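Local coordinates for Sensory/regulatory protein rpfC (Xanthomonas campestris pv. campestris, PDB 3M6M) that probably relays two-component signals as the magnesium-binding receiver domain of a sensory histidine kinase, taking up a phosphoryl group as its relatives do, at residues 16-21 against 57-62; 64-69 against 97-102; 93-98 against 111-116. One frame throughout, in Å; residues are numbered along the deposited sequence.

Interaction 1. Residues 16-21 against 57-62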
loop_
_atom_site.group_PDB
_atom_site.type_symbol
_atom_site.label_atom_id
_atom_site.label_comp_id
_atom_site.label_asym_id
_atom_site.label_seq_id
_atom_site.Cartn_x
_atom_site.Cartn_y
_atom_site.Cartn_z
ATOM N N ARG D 16 45.844 3.700 -13.397
ATOM C CA ARG D 16 45.599 5.059 -13.866
ATOM C C ARG D 16 44.610 5.738 -12.918
ATOM O O ARG D 16 43.453 5.321 -12.802
ATOM C CB ARG D 16 45.070 5.036 -15.303
ATOM C CG ARG D 16 45.555 6.188 -16.169
ATOM C CD ARG D 16 45.505 5.818 -17.648
ATOM N NE ARG D 16 46.137 6.832 -18.492
ATOM C CZ ARG D 16 45.480 7.741 -19.211
ATOM N NH1 ARG D 16 44.153 7.777 -19.204
ATOM N NH2 ARG D 16 46.156 8.617 -19.943
ATOM N N MET D 17 45.078 6.778 -12.234
ATOM C CA MET D 17 44.316 7.401 -11.153
ATOM C C MET D 17 43.816 8.801 -11.481
ATOM O O MET D 17 44.534 9.609 -12.074
ATOM C CB MET D 17 45.144 7.442 -9.865
ATOM C CG MET D 17 45.381 6.087 -9.232
ATOM S SD MET D 17 43.879 5.386 -8.537
ATOM C CE MET D 17 44.430 3.725 -8.181
ATOM N N LEU D 18 42.577 9.074 -11.082
ATOM C CA LEU D 18 41.981 10.395 -11.219
ATOM C C LEU D 18 41.577 10.914 -9.841
ATOM O O LEU D 18 40.844 10.250 -9.107
ATOM C CB LEU D 18 40.783 10.352 -12.173
ATOM C CG LEU D 18 40.102 11.661 -12.591
ATOM C CD1 LEU D 18 41.087 12.685 -13.149
ATOM C CD2 LEU D 18 39.018 11.365 -13.608
ATOM N N VAL D 19 42.075 12.098 -9.497
ATOM C CA VAL D 19 41.883 12.666 -8.166
ATOM C C VAL D 19 41.196 14.027 -8.246
ATOM O O VAL D 19 41.568 14.870 -9.064
ATOM C CB VAL D 19 43.232 12.797 -7.403
ATOM C CG1 VAL D 19 43.014 13.363 -6.008
ATOM C CG2 VAL D 19 43.938 11.450 -7.313
ATOM N N ALA D 20 40.190 14.226 -7.396
ATOM C CA ALA D 20 39.494 15.506 -7.306
ATOM C C ALA D 20 39.460 16.046 -5.876
ATOM O O ALA D 20 38.976 15.381 -4.959
ATOM C CB ALA D 20 38.084 15.394 -7.869
ATOM N N ASP D 21 39.990 17.255 -5.706
ATOM C CA ASP D 21 39.923 17.994 -4.447
ATOM C C ASP D 21 40.046 19.483 -4.743
ATOM O O ASP D 21 40.867 19.889 -5.572
ATOM C CB ASP D 21 41.028 17.548 -3.486
ATOM C CG ASP D 21 40.797 18.031 -2.066
ATOM O OD1 ASP D 21 40.816 19.261 -1.832
ATOM O OD2 ASP D 21 40.610 17.178 -1.175
ATOM N N GLU D 57 39.205 10.272 -21.255
ATOM C CA GLU D 57 40.075 9.116 -21.026
ATOM C C GLU D 57 39.470 8.156 -20.002
ATOM O O GLU D 57 38.596 8.536 -19.223
ATOM C CB GLU D 57 41.470 9.567 -20.569
ATOM C CG GLU D 57 42.381 10.074 -21.690
ATOM C CD GLU D 57 42.705 9.006 -22.729
ATOM O OE1 GLU D 57 42.597 9.303 -23.939
ATOM O OE2 GLU D 57 43.065 7.873 -22.342
ATOM N N ASP D 58 39.944 6.913 -20.011
ATOM C CA ASP D 58 39.487 5.894 -19.069
ATOM C C ASP D 58 40.464 5.737 -17.904
ATOM O O ASP D 58 41.682 5.765 -18.093
ATOM C CB ASP D 58 39.282 4.556 -19.786
ATOM C CG ASP D 58 38.209 4.626 -20.864
ATOM O OD1 ASP D 58 38.530 4.353 -22.041
ATOM O OD2 ASP D 58 37.048 4.961 -20.540
ATOM N N TYR D 59 39.915 5.573 -16.702
ATOM C CA TYR D 59 40.715 5.471 -15.480
ATOM C C TYR D 59 40.370 4.217 -14.679
ATOM O O TYR D 59 39.237 3.730 -14.724
ATOM C CB TYR D 59 40.539 6.726 -14.615
ATOM C CG TYR D 59 41.006 8.000 -15.285
ATOM C CD1 TYR D 59 42.328 8.431 -15.162
ATOM C CD2 TYR D 59 40.129 8.769 -16.052
ATOM C CE1 TYR D 59 42.763 9.600 -15.783
ATOM C CE2 TYR D 59 40.554 9.936 -16.678
ATOM C CZ TYR D 59 41.869 10.346 -16.537
ATOM O OH TYR D 59 42.291 11.500 -17.154
ATOM N N ASP D 60 41.355 3.699 -13.951
ATOM C CA ASP D 60 41.174 2.484 -13.159
ATOM C C ASP D 60 40.388 2.732 -11.874
ATOM O O ASP D 60 39.648 1.861 -11.420
ATOM C CB ASP D 60 42.525 1.832 -12.850
ATOM C CG ASP D 60 43.145 1.164 -14.067
ATOM O OD1 ASP D 60 42.414 0.472 -14.812
ATOM O OD2 ASP D 60 44.366 1.324 -14.276
ATOM N N ALA D 61 40.556 3.923 -11.301
ATOM C CA ALA D 61 39.868 4.311 -10.072
ATOM C C ALA D 61 39.842 5.827 -9.914
ATOM O O ALA D 61 40.762 6.521 -10.354
ATOM C CB ALA D 61 40.529 3.663 -8.855
ATOM N N VAL D 62 38.783 6.329 -9.282
ATOM C CA VAL D 62 38.624 7.759 -9.020
ATOM C C VAL D 62 38.604 8.024 -7.512
ATOM O O VAL D 62 37.823 7.416 -6.777
ATOM C CB VAL D 62 37.332 8.330 -9.670
ATOM C CG1 VAL D 62 37.152 9.808 -9.327
ATOM C CG2 VAL D 62 37.344 8.132 -11.187
#
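R16 and D60 are joined by two hydrogen bonds running in opposite directions. R16 N donates to D60 OD2 at 2.9 Å, meeting that oxygen on its anti side and 23° out of the carboxylate plane. In return D60 N donates to R16 O, also at 2.9 Å. Two residues on, L18 N bonds to A61 O (3.2 Å), and the strands continue in parallel register, M17 beside A61 and L18 beside V62, where V62 CA brings a C-H...O contact to L18 O.

The R16 side chain is extended from CG to NE and carries its guanidinium past Y59 to E57. NH1 forms a salt bridge with E57 OE2 at 3.3 Å, the two planar groups turned 78° apart, and a weak, long hydrogen bond to D58 O, which lies at the edge of the guanidinium. NH1 also sits over one face of the Y59 ring, with guanidinium and ring only 17° from parallel. L18 occupies the opposite face: its CB makes a CH-pi contact 4.0 Å from the centroid of the Y59 ring, and its CD2 touches Y59 CE2 at 3.7 Å. Y59 is thus held between an aliphatic and a charged neighbour.

On the sheet face bearing M17 and A61, M17 SD packs against A61 CB (3.8 Å). L18 CB and V62 CG2 meet on the other face, where V50 of helix 47-56 touches both residues and M54 touches L18. Strand 16-20 lies between strands 61-65 and 40-44 in the parallel sheet of this CheY-like receiver fold.

Interaction 2. Residues 64-69 against 97-102. With MG (magnesium ion), chain T.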
loop_
_atom_site.group_PDB
_atom_site.type_symbol
_atom_site.label_atom_id
_atom_site.label_comp_id
_atom_site.label_asym_id
_atom_site.label_seq_id
_atom_site.Cartn_x
_atom_site.Cartn_y
_atom_site.Cartn_z
ATOM N N VAL D 64 37.737 10.910 -4.957
ATOM C CA VAL D 64 37.017 12.179 -4.887
ATOM C C VAL D 64 36.923 12.733 -3.459
ATOM O O VAL D 64 36.714 11.986 -2.502
ATOM C CB VAL D 64 35.603 12.074 -5.543
ATOM C CG1 VAL D 64 34.637 11.252 -4.684
ATOM C CG2 VAL D 64 35.033 13.458 -5.831
ATOM N N ASP D 65 37.099 14.045 -3.333
ATOM C CA ASP D 65 36.869 14.749 -2.077
ATOM C C ASP D 65 35.369 14.955 -1.916
ATOM O O ASP D 65 34.694 15.397 -2.851
ATOM C CB ASP D 65 37.602 16.095 -2.079
ATOM C CG ASP D 65 37.352 16.915 -0.820
ATOM O OD1 ASP D 65 37.214 16.333 0.279
ATOM O OD2 ASP D 65 37.306 18.159 -0.931
ATOM N N LEU D 66 34.849 14.630 -0.735
ATOM C CA LEU D 66 33.417 14.743 -0.479
ATOM C C LEU D 66 32.926 16.186 -0.541
ATOM O O LEU D 66 31.952 16.475 -1.234
ATOM C CB LEU D 66 33.031 14.097 0.856
ATOM C CG LEU D 66 31.554 14.124 1.281
ATOM C CD1 LEU D 66 30.625 13.491 0.239
ATOM C CD2 LEU D 66 31.379 13.452 2.635
ATOM N N HIS D 67 33.600 17.085 0.169
ATOM C CA HIS D 67 33.139 18.468 0.247
ATOM C C HIS D 67 33.905 19.422 -0.660
ATOM O O HIS D 67 35.041 19.811 -0.376
ATOM C CB HIS D 67 33.091 18.952 1.697
ATOM C CG HIS D 67 32.048 18.259 2.516
ATOM N ND1 HIS D 67 32.357 17.324 3.480
ATOM C CD2 HIS D 67 30.697 18.345 2.493
ATOM C CE1 HIS D 67 31.241 16.875 4.027
ATOM N NE2 HIS D 67 30.219 17.476 3.444
ATOM N N MET D 68 33.257 19.771 -1.766
ATOM C CA MET D 68 33.766 20.735 -2.734
ATOM C C MET D 68 32.621 21.680 -3.085
ATOM O O MET D 68 31.464 21.264 -3.073
ATOM C CB MET D 68 34.262 20.027 -3.999
ATOM C CG MET D 68 35.405 19.036 -3.780
ATOM S SD MET D 68 35.929 18.164 -5.276
ATOM C CE MET D 68 34.464 17.201 -5.650
ATOM N N PRO D 69 32.934 22.957 -3.390
ATOM C CA PRO D 69 31.890 23.904 -3.797
ATOM C C PRO D 69 31.306 23.574 -5.172
ATOM O O PRO D 69 31.971 22.930 -5.987
ATOM C CB PRO D 69 32.631 25.250 -3.851
ATOM C CG PRO D 69 33.896 25.040 -3.074
ATOM C CD PRO D 69 34.252 23.608 -3.296
ATOM N N SER D 97 37.135 12.472 2.928
ATOM C CA SER D 97 36.713 13.666 3.671
ATOM C C SER D 97 37.187 13.658 5.121
ATOM O O SER D 97 37.546 12.610 5.665
ATOM C CB SER D 97 35.191 13.849 3.622
ATOM O OG SER D 97 34.523 12.712 4.130
ATOM N N ALA D 98 37.195 14.843 5.730
ATOM C CA ALA D 98 37.393 14.981 7.169
ATOM C C ALA D 98 36.073 14.703 7.889
ATOM O O ALA D 98 36.043 14.509 9.106
ATOM C CB ALA D 98 37.909 16.366 7.505
ATOM N N ASP D 99 34.988 14.699 7.114
ATOM C CA ASP D 99 33.668 14.283 7.577
ATOM C C ASP D 99 33.613 12.759 7.606
ATOM O O ASP D 99 33.713 12.103 6.566
ATOM C CB ASP D 99 32.584 14.836 6.642
ATOM C CG ASP D 99 31.168 14.642 7.181
ATOM O OD1 ASP D 99 30.216 15.040 6.478
ATOM O OD2 ASP D 99 30.996 14.101 8.294
ATOM N N VAL D 100 33.458 12.206 8.804
ATOM C CA VAL D 100 33.438 10.759 8.999
ATOM C C VAL D 100 32.144 10.324 9.710
ATOM O O VAL D 100 32.054 9.225 10.267
ATOM C CB VAL D 100 34.738 10.276 9.730
ATOM C CG1 VAL D 100 34.710 10.612 11.226
ATOM C CG2 VAL D 100 34.994 8.786 9.486
ATOM N N THR D 101 31.141 11.200 9.670
ATOM C CA THR D 101 29.830 10.933 10.263
ATOM C C THR D 101 29.127 9.827 9.474
ATOM O O THR D 101 29.130 9.859 8.241
ATOM C CB THR D 101 28.951 12.213 10.276
ATOM O OG1 THR D 101 29.713 13.317 10.777
ATOM C CG2 THR D 101 27.713 12.031 11.157
ATOM N N PRO D 102 28.535 8.836 10.183
ATOM C CA PRO D 102 27.773 7.756 9.545
ATOM C C PRO D 102 26.706 8.295 8.598
ATOM O O PRO D 102 26.355 7.638 7.617
ATOM C CB PRO D 102 27.107 7.051 10.729
ATOM C CG PRO D 102 28.023 7.289 11.862
ATOM C CD PRO D 102 28.604 8.658 11.648
HETATM MG MG MG T . 37.175 20.077 0.405
#
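D99 meets the H67 ring where two loops of the CheY-like receiver face each other beside the magnesium site, and D99 itself opens an Asx turn. From D99 CB outward, the first contact is at the ring edge: CB lies in the imidazole plane, 3.6 Å from H67 CE1. CG is anti to the backbone N (chi1 -171°). The carboxylate and ring planes are 17° apart, nearly coplanar. OD1 approaches H67 CE1 closely, at 3.2 Å and again near the ring plane, with no hydrogen bond assigned. OD2 turns to its own loop, accepting from T101 OG1 nearly in line with its C-O bond and from T101 N above the carboxylate plane.

Next to this pair, L66 CB packs on S97 CB at 3.5 Å, and L66 CD2 touches S97 OG. The same 64-69 segment serves the metal: D65 OD2 and H67 O each bind magnesium at 2.3 Å, with D22 as a third protein ligand, while D65 OD1 forms a salt bridge with K119. H67 thus gives its backbone O to the metal and its ring to D99. D65 stands where related receivers carry the phosphorylated aspartate. S97 OG donates to D99 O at 2.6 Å, in the carbonyl plane and on a lone pair.

Interaction 3. Residues 93-98 against 111-116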
loop_
_atom_site.group_PDB
_atom_site.type_symbol
_atom_site.label_atom_id
_atom_site.label_comp_id
_atom_site.label_asym_id
_atom_site.label_seq_id
_atom_site.Cartn_x
_atom_site.Cartn_y
_atom_site.Cartn_z
ATOM N N VAL D 93 34.894 4.287 -7.533
ATOM C CA VAL D 93 35.052 5.595 -6.906
ATOM C C VAL D 93 35.223 5.453 -5.396
ATOM O O VAL D 93 34.394 4.834 -4.721
ATOM C CB VAL D 93 33.852 6.533 -7.202
ATOM C CG1 VAL D 93 34.076 7.905 -6.573
ATOM C CG2 VAL D 93 33.621 6.670 -8.701
ATOM N N VAL D 94 36.307 6.027 -4.880
ATOM C CA VAL D 94 36.550 6.101 -3.441
ATOM C C VAL D 94 36.460 7.554 -2.961
ATOM O O VAL D 94 37.016 8.462 -3.585
ATOM C CB VAL D 94 37.905 5.439 -3.040
ATOM C CG1 VAL D 94 39.005 5.786 -4.031
ATOM C CG2 VAL D 94 38.313 5.815 -1.615
ATOM N N VAL D 95 35.750 7.758 -1.855
ATOM C CA VAL D 95 35.509 9.096 -1.319
ATOM C C VAL D 95 36.459 9.422 -0.160
ATOM O O VAL D 95 36.770 8.559 0.666
ATOM C CB VAL D 95 34.028 9.272 -0.878
ATOM C CG1 VAL D 95 33.720 10.734 -0.576
ATOM C CG2 VAL D 95 33.081 8.762 -1.958
ATOM N N LEU D 96 36.921 10.672 -0.124
ATOM C CA LEU D 96 37.749 11.186 0.965
ATOM C C LEU D 96 37.115 12.416 1.597
ATOM O O LEU D 96 36.623 13.298 0.890
ATOM C CB LEU D 96 39.143 11.563 0.457
ATOM C CG LEU D 96 40.190 10.507 0.104
ATOM C CD1 LEU D 96 41.485 11.207 -0.279
ATOM C CD2 LEU D 96 40.436 9.537 1.250
ATOM N N SER D 97 37.135 12.472 2.928
ATOM C CA SER D 97 36.713 13.666 3.671
ATOM C C SER D 97 37.187 13.658 5.121
ATOM O O SER D 97 37.546 12.610 5.665
ATOM C CB SER D 97 35.191 13.849 3.622
ATOM O OG SER D 97 34.523 12.712 4.130
ATOM N N ALA D 98 37.195 14.843 5.730
ATOM C CA ALA D 98 37.393 14.981 7.169
ATOM C C ALA D 98 36.073 14.703 7.889
ATOM O O ALA D 98 36.043 14.509 9.106
ATOM C CB ALA D 98 37.909 16.366 7.505
ATOM N N ALA D 111 24.901 5.567 -2.694
ATOM C CA ALA D 111 25.104 6.143 -4.022
ATOM C C ALA D 111 26.148 5.385 -4.850
ATOM O O ALA D 111 26.491 5.799 -5.961
ATOM C CB ALA D 111 25.471 7.619 -3.910
ATOM N N GLY D 112 26.653 4.281 -4.303
ATOM C CA GLY D 112 27.543 3.389 -5.041
ATOM C C GLY D 112 29.034 3.614 -4.859
ATOM O O GLY D 112 29.833 3.130 -5.660
ATOM N N ALA D 113 29.412 4.346 -3.812
ATOM C CA ALA D 113 30.823 4.535 -3.478
ATOM C C ALA D 113 31.411 3.233 -2.948
ATOM O O ALA D 113 30.868 2.630 -2.018
ATOM C CB ALA D 113 30.994 5.654 -2.461
ATOM N N ARG D 114 32.516 2.803 -3.548
ATOM C CA ARG D 114 33.135 1.525 -3.201
ATOM C C ARG D 114 33.926 1.561 -1.895
ATOM O O ARG D 114 34.039 0.543 -1.207
ATOM C CB ARG D 114 34.013 1.019 -4.346
ATOM C CG ARG D 114 33.227 0.419 -5.499
ATOM C CD ARG D 114 34.123 -0.404 -6.404
ATOM N NE ARG D 114 34.509 -1.681 -5.803
ATOM C CZ ARG D 114 33.935 -2.851 -6.072
ATOM N NH1 ARG D 114 32.934 -2.926 -6.942
ATOM N NH2 ARG D 114 34.365 -3.951 -5.469
ATOM N N ALA D 115 34.470 2.730 -1.562
ATOM C CA ALA D 115 35.244 2.910 -0.335
ATOM C C ALA D 115 35.115 4.328 0.208
ATOM O O ALA D 115 34.975 5.288 -0.553
ATOM C CB ALA D 115 36.711 2.559 -0.567
ATOM N N PHE D 116 35.163 4.442 1.534
ATOM C CA PHE D 116 35.120 5.727 2.220
ATOM C C PHE D 116 36.263 5.781 3.229
ATOM O O PHE D 116 36.240 5.081 4.247
ATOM C CB PHE D 116 33.771 5.910 2.922
ATOM C CG PHE D 116 33.465 7.334 3.300
ATOM C CD1 PHE D 116 32.523 8.063 2.585
ATOM C CD2 PHE D 116 34.109 7.944 4.377
ATOM C CE1 PHE D 116 32.229 9.380 2.931
ATOM C CE2 PHE D 116 33.825 9.261 4.728
ATOM C CZ PHE D 116 32.882 9.979 4.005
#
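F116 and V95 cross obliquely on the same face of the sheet, one side of the phenyl ring, CD1 and CE1, running past V95 CB and CG1. The first torsion of F116 (chi1 -163°) sends CG off the backbone anti to N. CD1 meets V95 CB and CE1 meets V95 CG1, each 4.0 Å away. The far end of the ring continues to S97, whose OG lies 3.2 Å from F116 CZ, placed obliquely to the ring.

V95 CG2, the other branch, packs on A113 CB at 3.8 Å. On the opposite face V94 CG2 touches A115 CB, also at 3.8 Å. Between the two faces the backbones are tied by V95 N to A115 O (2.9 Å, 168° at the hydrogen) and by R114 N to V93 O. G112, with positive phi, ends helix 102-110 in a Schellman motif and leads into strand 115-118, completing a beta-alpha-beta unit. I105 and C108 of that helix pack on F116.

S97 and F116 match the Ser/Thr and aromatic pair whose side chains move together in relatives such as CheY, consistent with a similar coupling here. With S97 OG already engaged by D99 O, and no hydroxyl on the phenyl ring, their meeting is packing alone.

How the interactions relate
Following the chain from its N terminus, interaction 1 closes first: 57-62 returns beside 16-21 after helix 24-35, strand 40-44 and helix 47-56. Interaction 2 then opens at the end of the same strand, 61-65, and closes at the end of strand 93-97 and in the loop after it, taking in helix 73-85. Interaction 3 starts before that loop has closed and ends after helix 102-110, so interactions 2 and 3 overlap and share S97 and A98, whereas interaction 1 precedes both in series. Backbone bonds A20 O to D65 N, V62 O to V94 N and V64 O to L96 N stitch the three together, uniting sheet strands 16-20, 61-65, 93-97 and 115-118 with the magnesium-binding end.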